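Local coordinates for T9SS C-terminal target domain-containing protein (Bacteroides cellulosilyticus, PDB 5JVK) that probably hydrolyses O-glycosidic bonds in carbohydrates, as a family 39 glycoside hydrolase of a gut-dwelling bacterium, at residues V16-D21 / F122-M127; N90-P95 / S404-A409; I188-T193 / N225-V230. One frame throughout, in Å; residues are numbered along the deposited sequence.

Contact 1. Residues V16-D21 / F122-M127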
# COMPACT_ATOMS: atom_id res chain seq x y z
N VAL A 16 -8.12 18.68 1.45
CA VAL A 16 -7.85 17.64 0.47
C VAL A 16 -6.95 18.22 -0.63
O VAL A 16 -7.40 19.01 -1.45
CB VAL A 16 -9.18 17.11 -0.14
CG1 VAL A 16 -8.91 16.04 -1.19
CG2 VAL A 16 -10.08 16.57 0.96
N LEU A 17 -5.68 17.81 -0.63
CA LEU A 17 -4.70 18.24 -1.64
C LEU A 17 -4.52 17.21 -2.78
O LEU A 17 -3.45 17.11 -3.38
CB LEU A 17 -3.36 18.56 -0.96
CG LEU A 17 -3.37 19.74 0.03
CD1 LEU A 17 -2.14 19.73 0.93
CD2 LEU A 17 -3.49 21.07 -0.69
N VAL A 18 -5.58 16.45 -3.06
CA VAL A 18 -5.61 15.46 -4.13
C VAL A 18 -6.91 15.64 -4.90
O VAL A 18 -7.96 15.84 -4.29
CB VAL A 18 -5.56 14.03 -3.57
CG1 VAL A 18 -5.68 12.99 -4.68
CG2 VAL A 18 -4.28 13.82 -2.77
N SER A 19 -6.85 15.56 -6.23
CA SER A 19 -8.04 15.71 -7.06
C SER A 19 -7.96 14.83 -8.31
O SER A 19 -6.94 14.82 -8.99
CB SER A 19 -8.21 17.19 -7.45
OG SER A 19 -9.39 17.41 -8.21
N THR A 20 -9.04 14.10 -8.60
CA THR A 20 -9.10 13.24 -9.78
C THR A 20 -9.34 14.06 -11.05
O THR A 20 -10.02 15.10 -11.01
CB THR A 20 -10.21 12.17 -9.67
OG1 THR A 20 -11.49 12.79 -9.55
CG2 THR A 20 -9.96 11.26 -8.47
N ASP A 21 -8.76 13.60 -12.16
CA ASP A 21 -8.99 14.16 -13.51
C ASP A 21 -8.41 15.57 -13.70
O ASP A 21 -8.04 16.24 -12.74
CB ASP A 21 -10.51 14.14 -13.83
CG ASP A 21 -10.81 14.00 -15.33
OD1 ASP A 21 -9.88 14.00 -16.17
OD2 ASP A 21 -12.01 13.88 -15.67
N PHE A 122 -10.13 8.29 4.28
CA PHE A 122 -10.60 7.22 3.38
C PHE A 122 -10.95 7.68 1.97
O PHE A 122 -10.91 6.88 1.04
CB PHE A 122 -11.74 6.41 4.00
CG PHE A 122 -11.26 5.25 4.82
CD1 PHE A 122 -10.73 5.45 6.09
CD2 PHE A 122 -11.26 3.96 4.29
CE1 PHE A 122 -10.25 4.38 6.83
CE2 PHE A 122 -10.79 2.89 5.03
CZ PHE A 122 -10.28 3.10 6.30
N ARG A 123 -11.28 8.96 1.82
CA ARG A 123 -11.41 9.58 0.50
C ARG A 123 -10.04 9.66 -0.18
O ARG A 123 -9.92 9.42 -1.39
CB ARG A 123 -12.03 10.98 0.62
CG ARG A 123 -12.41 11.65 -0.69
CD ARG A 123 -13.16 12.95 -0.42
NE ARG A 123 -12.91 13.97 -1.44
CZ ARG A 123 -13.18 15.28 -1.31
NH1 ARG A 123 -13.73 15.77 -0.20
NH2 ARG A 123 -12.90 16.11 -2.31
N LEU A 124 -9.01 9.98 0.60
CA LEU A 124 -7.63 10.02 0.10
C LEU A 124 -7.08 8.62 -0.21
O LEU A 124 -6.33 8.45 -1.17
CB LEU A 124 -6.71 10.75 1.09
CG LEU A 124 -6.99 12.25 1.26
CD1 LEU A 124 -6.45 12.77 2.58
CD2 LEU A 124 -6.42 13.04 0.10
N ILE A 125 -7.47 7.63 0.60
CA ILE A 125 -7.12 6.22 0.33
C ILE A 125 -7.78 5.74 -0.97
O ILE A 125 -7.14 5.03 -1.75
CB ILE A 125 -7.51 5.29 1.51
CG1 ILE A 125 -6.62 5.58 2.73
CG2 ILE A 125 -7.36 3.81 1.13
CD1 ILE A 125 -7.20 5.13 4.06
N ARG A 126 -9.04 6.11 -1.18
CA ARG A 126 -9.79 5.74 -2.39
C ARG A 126 -9.14 6.26 -3.68
O ARG A 126 -8.99 5.51 -4.64
CB ARG A 126 -11.25 6.23 -2.31
CG ARG A 126 -12.07 6.11 -3.59
CD ARG A 126 -12.18 4.67 -4.08
NE ARG A 126 -12.92 4.60 -5.35
CZ ARG A 126 -12.43 4.92 -6.55
NH1 ARG A 126 -11.17 5.36 -6.70
NH2 ARG A 126 -13.21 4.80 -7.63
N MET A 127 -8.76 7.53 -3.68
CA MET A 127 -8.16 8.16 -4.87
C MET A 127 -6.74 7.65 -5.18
O MET A 127 -6.24 7.86 -6.29
CB MET A 127 -8.16 9.69 -4.73
CG MET A 127 -9.55 10.30 -4.79
SD MET A 127 -9.55 12.11 -4.76
CE MET A 127 -9.02 12.43 -3.08
O HOH W 1 -10.78 15.84 -4.58

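Contact 2. Residues N90-P95 / S404-A409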
# COMPACT_ATOMS: atom_id res chain seq x y z
N ASN A 90 2.45 20.32 -1.80
CA ASN A 90 2.28 19.55 -3.03
C ASN A 90 0.80 19.28 -3.29
O ASN A 90 -0.03 19.30 -2.37
CB ASN A 90 3.07 18.24 -2.96
CG ASN A 90 4.57 18.48 -2.96
OD1 ASN A 90 5.23 18.34 -1.93
ND2 ASN A 90 5.11 18.84 -4.12
N TYR A 91 0.48 19.05 -4.57
CA TYR A 91 -0.89 18.82 -5.02
C TYR A 91 -0.90 17.76 -6.11
O TYR A 91 -0.24 17.91 -7.15
CB TYR A 91 -1.49 20.13 -5.54
CG TYR A 91 -2.99 20.10 -5.72
CD1 TYR A 91 -3.85 20.25 -4.62
CD2 TYR A 91 -3.56 19.92 -6.98
CE1 TYR A 91 -5.23 20.23 -4.78
CE2 TYR A 91 -4.94 19.89 -7.14
CZ TYR A 91 -5.77 20.05 -6.04
OH TYR A 91 -7.13 20.02 -6.21
N ALA A 92 -1.63 16.67 -5.87
CA ALA A 92 -1.65 15.52 -6.77
C ALA A 92 -2.90 15.55 -7.64
O ALA A 92 -4.01 15.42 -7.14
CB ALA A 92 -1.59 14.23 -5.96
N VAL A 93 -2.71 15.74 -8.95
CA VAL A 93 -3.78 15.61 -9.93
C VAL A 93 -3.68 14.22 -10.57
O VAL A 93 -2.91 14.00 -11.51
CB VAL A 93 -3.71 16.73 -11.00
CG1 VAL A 93 -4.88 16.61 -11.98
CG2 VAL A 93 -3.71 18.10 -10.33
N VAL A 94 -4.48 13.29 -10.04
CA VAL A 94 -4.37 11.85 -10.37
C VAL A 94 -5.44 11.41 -11.37
O VAL A 94 -6.46 12.09 -11.50
CB VAL A 94 -4.44 10.96 -9.10
CG1 VAL A 94 -3.41 11.41 -8.07
CG2 VAL A 94 -5.84 10.93 -8.50
N PRO A 95 -5.22 10.28 -12.08
CA PRO A 95 -6.27 9.77 -12.96
C PRO A 95 -7.45 9.23 -12.17
O PRO A 95 -7.27 8.68 -11.09
CB PRO A 95 -5.57 8.65 -13.73
CG PRO A 95 -4.45 8.22 -12.85
CD PRO A 95 -3.99 9.47 -12.17
N SER A 404 5.10 9.29 -4.00
CA SER A 404 4.63 7.91 -3.91
C SER A 404 3.11 7.78 -3.99
O SER A 404 2.60 6.76 -4.47
CB SER A 404 5.15 7.25 -2.63
OG SER A 404 4.79 7.99 -1.49
N TYR A 405 2.39 8.79 -3.52
CA TYR A 405 0.93 8.84 -3.66
C TYR A 405 0.53 8.86 -5.13
O TYR A 405 -0.33 8.09 -5.56
CB TYR A 405 0.34 10.05 -2.94
CG TYR A 405 -1.16 10.05 -2.95
CD1 TYR A 405 -1.88 10.53 -4.05
CD2 TYR A 405 -1.88 9.54 -1.88
CE1 TYR A 405 -3.26 10.51 -4.07
CE2 TYR A 405 -3.27 9.52 -1.89
CZ TYR A 405 -3.95 10.01 -2.99
OH TYR A 405 -5.32 9.98 -3.00
N GLN A 406 1.15 9.77 -5.89
CA GLN A 406 0.90 9.91 -7.33
C GLN A 406 1.19 8.59 -8.05
O GLN A 406 0.39 8.15 -8.88
CB GLN A 406 1.77 11.02 -7.92
CG GLN A 406 1.42 11.41 -9.35
CD GLN A 406 0.23 12.35 -9.47
OE1 GLN A 406 -0.12 13.05 -8.52
NE2 GLN A 406 -0.38 12.39 -10.65
N ALA A 407 2.34 7.99 -7.73
CA ALA A 407 2.74 6.71 -8.33
C ALA A 407 1.75 5.59 -8.04
O ALA A 407 1.50 4.76 -8.91
CB ALA A 407 4.13 6.32 -7.84
N ALA A 408 1.18 5.57 -6.83
CA ALA A 408 0.17 4.58 -6.45
C ALA A 408 -1.13 4.73 -7.24
O ALA A 408 -1.68 3.74 -7.73
CB ALA A 408 -0.12 4.68 -4.95
N ALA A 409 -1.62 5.96 -7.36
CA ALA A 409 -2.84 6.24 -8.12
C ALA A 409 -2.69 5.88 -9.60
O ALA A 409 -3.59 5.27 -10.19
CB ALA A 409 -3.24 7.70 -7.97

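Contact 3. Residues I188-T193 / N225-V230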
# COMPACT_ATOMS: atom_id res chain seq x y z
N ILE A 188 7.23 -14.72 27.68
CA ILE A 188 7.24 -13.76 26.56
C ILE A 188 5.94 -12.95 26.50
O ILE A 188 4.94 -13.37 27.08
CB ILE A 188 7.46 -14.49 25.21
CG1 ILE A 188 6.47 -15.66 25.05
CG2 ILE A 188 8.89 -14.99 25.10
CD1 ILE A 188 6.55 -16.35 23.70
N PRO A 189 5.94 -11.79 25.80
CA PRO A 189 4.68 -11.03 25.64
C PRO A 189 3.77 -11.66 24.56
O PRO A 189 3.54 -11.08 23.50
CB PRO A 189 5.18 -9.62 25.26
CG PRO A 189 6.46 -9.86 24.55
CD PRO A 189 7.08 -11.09 25.18
N PHE A 190 3.26 -12.84 24.88
CA PHE A 190 2.52 -13.69 23.95
C PHE A 190 1.92 -14.84 24.77
O PHE A 190 2.63 -15.45 25.57
CB PHE A 190 3.46 -14.24 22.87
CG PHE A 190 2.77 -14.97 21.75
CD1 PHE A 190 2.33 -14.28 20.62
CD2 PHE A 190 2.57 -16.35 21.81
CE1 PHE A 190 1.69 -14.95 19.58
CE2 PHE A 190 1.94 -17.02 20.77
CZ PHE A 190 1.50 -16.32 19.66
N PRO A 191 0.61 -15.14 24.60
CA PRO A 191 -0.05 -16.09 25.50
C PRO A 191 0.48 -17.52 25.38
O PRO A 191 0.32 -18.15 24.33
CB PRO A 191 -1.52 -16.02 25.08
CG PRO A 191 -1.48 -15.59 23.65
CD PRO A 191 -0.32 -14.64 23.56
N THR A 192 1.11 -18.01 26.45
CA THR A 192 1.64 -19.39 26.52
C THR A 192 0.94 -20.30 27.55
O THR A 192 1.26 -21.48 27.62
CB THR A 192 3.16 -19.39 26.79
OG1 THR A 192 3.45 -18.61 27.96
CG2 THR A 192 3.91 -18.82 25.59
N THR A 193 -0.01 -19.77 28.34
CA THR A 193 -0.79 -20.59 29.28
C THR A 193 -2.08 -21.08 28.62
O THR A 193 -2.59 -20.44 27.70
CB THR A 193 -1.15 -19.84 30.58
OG1 THR A 193 -2.18 -18.87 30.34
CG2 THR A 193 0.08 -19.15 31.18
N ASN A 225 7.97 -12.23 16.68
CA ASN A 225 9.33 -12.75 16.49
C ASN A 225 9.82 -13.42 17.78
O ASN A 225 10.47 -14.46 17.75
CB ASN A 225 10.28 -11.63 16.08
CG ASN A 225 9.96 -11.08 14.70
OD1 ASN A 225 9.55 -9.92 14.55
ND2 ASN A 225 10.15 -11.90 13.68
N TYR A 226 9.52 -12.77 18.90
CA TYR A 226 9.65 -13.36 20.25
C TYR A 226 9.01 -14.75 20.44
O TYR A 226 9.53 -15.55 21.22
CB TYR A 226 9.11 -12.39 21.33
CG TYR A 226 7.88 -11.58 20.95
CD1 TYR A 226 6.61 -12.15 20.96
CD2 TYR A 226 7.99 -10.23 20.57
CE1 TYR A 226 5.49 -11.41 20.60
CE2 TYR A 226 6.88 -9.49 20.20
CZ TYR A 226 5.63 -10.08 20.22
OH TYR A 226 4.52 -9.36 19.87
N ALA A 227 7.91 -15.03 19.74
CA ALA A 227 7.23 -16.34 19.81
C ALA A 227 7.77 -17.33 18.78
O ALA A 227 7.81 -17.03 17.59
CB ALA A 227 5.73 -16.16 19.62
N ASP A 228 8.19 -18.51 19.25
CA ASP A 228 8.63 -19.60 18.38
C ASP A 228 7.44 -20.14 17.57
O ASP A 228 6.35 -20.30 18.13
CB ASP A 228 9.26 -20.73 19.21
CG ASP A 228 9.79 -21.87 18.35
OD1 ASP A 228 10.86 -21.72 17.74
OD2 ASP A 228 9.13 -22.93 18.28
N PRO A 229 7.63 -20.41 16.26
CA PRO A 229 6.56 -20.98 15.43
C PRO A 229 5.90 -22.26 15.97
O PRO A 229 4.68 -22.33 16.04
CB PRO A 229 7.27 -21.26 14.10
CG PRO A 229 8.35 -20.24 14.03
CD PRO A 229 8.79 -20.00 15.44
N VAL A 230 6.71 -23.24 16.35
CA VAL A 230 6.20 -24.56 16.76
C VAL A 230 5.84 -24.62 18.24
O VAL A 230 4.76 -25.11 18.59
CB VAL A 230 7.22 -25.68 16.42
CG1 VAL A 230 6.68 -27.05 16.83
CG2 VAL A 230 7.54 -25.65 14.92

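Contact 1. Residues V16-D21 / F122-M127
Strand 18-20 lies across helix 122-127 with the two axes 9.3 Å apart at closest approach and their chain directions 50° apart, and what fills the gap is almost wholly apolar. Met127 makes the largest single contribution. Its CB sits against Val18 CG1, and CG, anti to the carbonyl carbon, passes Thr20 CG2 at 3.8 Å. SD lies between the same two residues, 3.8 Å from Thr20 CG2 and 4.0 Å from Val18 CG1. There the chain bends (chi3 -70°), which turns CE back along the strand, so that this methyl rests 3.7 Å from Val18 CG1 and also touches Val16 CG1. Val18 and Met127 thus meet tip to tip, whereas Thr20 crosses the thioether at about a right angle.

One turn earlier on the helix, Leu124 supplies only CD2, which packs 3.7 Å from Val18 CG2 and slides past Val16 CG1. Val16 divides its branches: CG1 faces this leucine and methionine, and CG2 lies 3.9 Å above the plane of the Arg123 guanidinium, toward its rim. Polar linkage is indirect, through a water that donates to Val18 O and accepts from Arg123 NH2 at 3.1 Å. Tyr405 of helix 403-415 packs on both Val18 and Met127, extending the apolar layer.

Because helix 118-127 follows the first strand of the eight-stranded parallel barrel, and strand 18-20 edges a separate mixed sheet, the geometry is that of an accessory beta domain docked on the outer helical layer of a (beta/alpha)8 barrel.

Contact 2. Residues N90-P95 / S404-A409
Strand 90-94 and helix 404-409 run almost in the same direction, their chain directions differing by 9° and their axes approaching to 8.8 Å. The polar link between them is one hydrogen bond. Gln406 NE2 donates to the backbone carbonyl Val93 O over 3.1 Å, and the N-H...O angle of 166° makes it nearly straight at the donor. The acceptor lies in the amide plane of Gln406, yet the donor stands well above the carbonyl plane of Val93, so the bond does not follow a lone pair. To get there the side chain leaves with CG anti to the backbone N and bends at chi2 (81°). NE2 has a second acceptor in Gln472 O, so two carbonyls from different parts of the chain fix the rotation of the amide. An alanine in place of Gln406 would remove both bonds and is likely to loosen the fit of the helix on Val93. The neighbouring Tyr405 hydroxyl is hydrogen-bonded to Leu124 O.

Close packing of unlike groups comes next. Gln406 OE1 presses on Ala92, 3.2 Å from its CB, and lies 3.7 Å from Val94 CG1. Pro95 CG sits beside Ala409 O.

Apolar contacts complete the interface. Val94 CB stands 3.7 Å from Ala409 CB, a methyl that allows the backbones to come close here. Val94 CG1 also meets the Tyr405 ring at its edge, 4.1 Å from CE1, while Ala92 CB approaches the ring obliquely at CD1.

Helix 403-415 follows the eighth barrel strand, 373-375, so this buried packing places one face of the beta domain's sheet against the final helix of the (beta/alpha)8 barrel.

Contact 3. Residues I188-T193 / N225-V230
Neither chain is regular where they meet: residues 188-190 form an inverse gamma turn centred on Pro189, closed by a weak Phe190 N to Ile188 O bond, and they face residues 226-228, where the backbone passes from helical angles at Tyr226 to extended ones at Ala227 and Asp228 before helix 229-247. Ile188 and Phe190 both direct their CB atoms at the opposing chain, with Tyr226 and Ala227 answering.

Two CH-pi contacts, with the roles of ring and aliphatic group exchanged, give the interface its order. Pro189 CG stands 4.1 Å from the centroid of the Tyr226 ring and only 4° off its normal, squarely over one face. In the second, Ala227 CB lies 3.8 Å from the centroid of the Phe190 ring, again over the centre of a face. The opposite face of Phe190 takes Pro191 CD, offset toward the rim, so the phenyl is held flat between a methyl and its own neighbour's pyrrolidine. Its position follows from chi1 (-172°), which sets CG anti to the backbone N.

Around these rings lie less directed contacts. Ile188 CD1 rests 3.9 Å from Ala227 CA, and Tyr226 CE1 touches Pro189 O at 3.5 Å and passes obliquely by Phe190 CB. The Tyr226 hydroxyl is hydrogen-bonded to Trp221 NE1, and the Trp221 ring also meets Phe190 edge-to-face, which ties both aromatics to a third.

Asp228 is the N-cap of helix 229-247: its OD2 accepts from Lys231 N and, weakly, from Val230 N at 3.1 Å. The contact joins the loop between barrel strand 168-174 and helix 194-211 to the loop between strand 217-220 and helix 229-247, and Leu236 of the latter helix packs against Phe190 and Pro191.

How the contacts relate
Contacts 1 and 2 form one docking surface, their centres 9 Å apart, and their segments alternate along the chain. Strands 18-20 and 83-94 are parallel neighbours in the same sheet, joined here by a probable hydrogen bond from Asp21 N to Val94 O, 2.8 Å. On the barrel side, the bond between Leu124 O and the Tyr405 hydroxyl joins the two contacts by linking the first and last barrel helices. Contact 3 lies across the chain's centre, about 40 Å from contact 1 and 41 Å from contact 2, centre to centre. It joins loops after the third and fourth barrel strands, the C-terminal side where (beta/alpha)8 glycoside hydrolases carry their active site, consistent with a location near that rim.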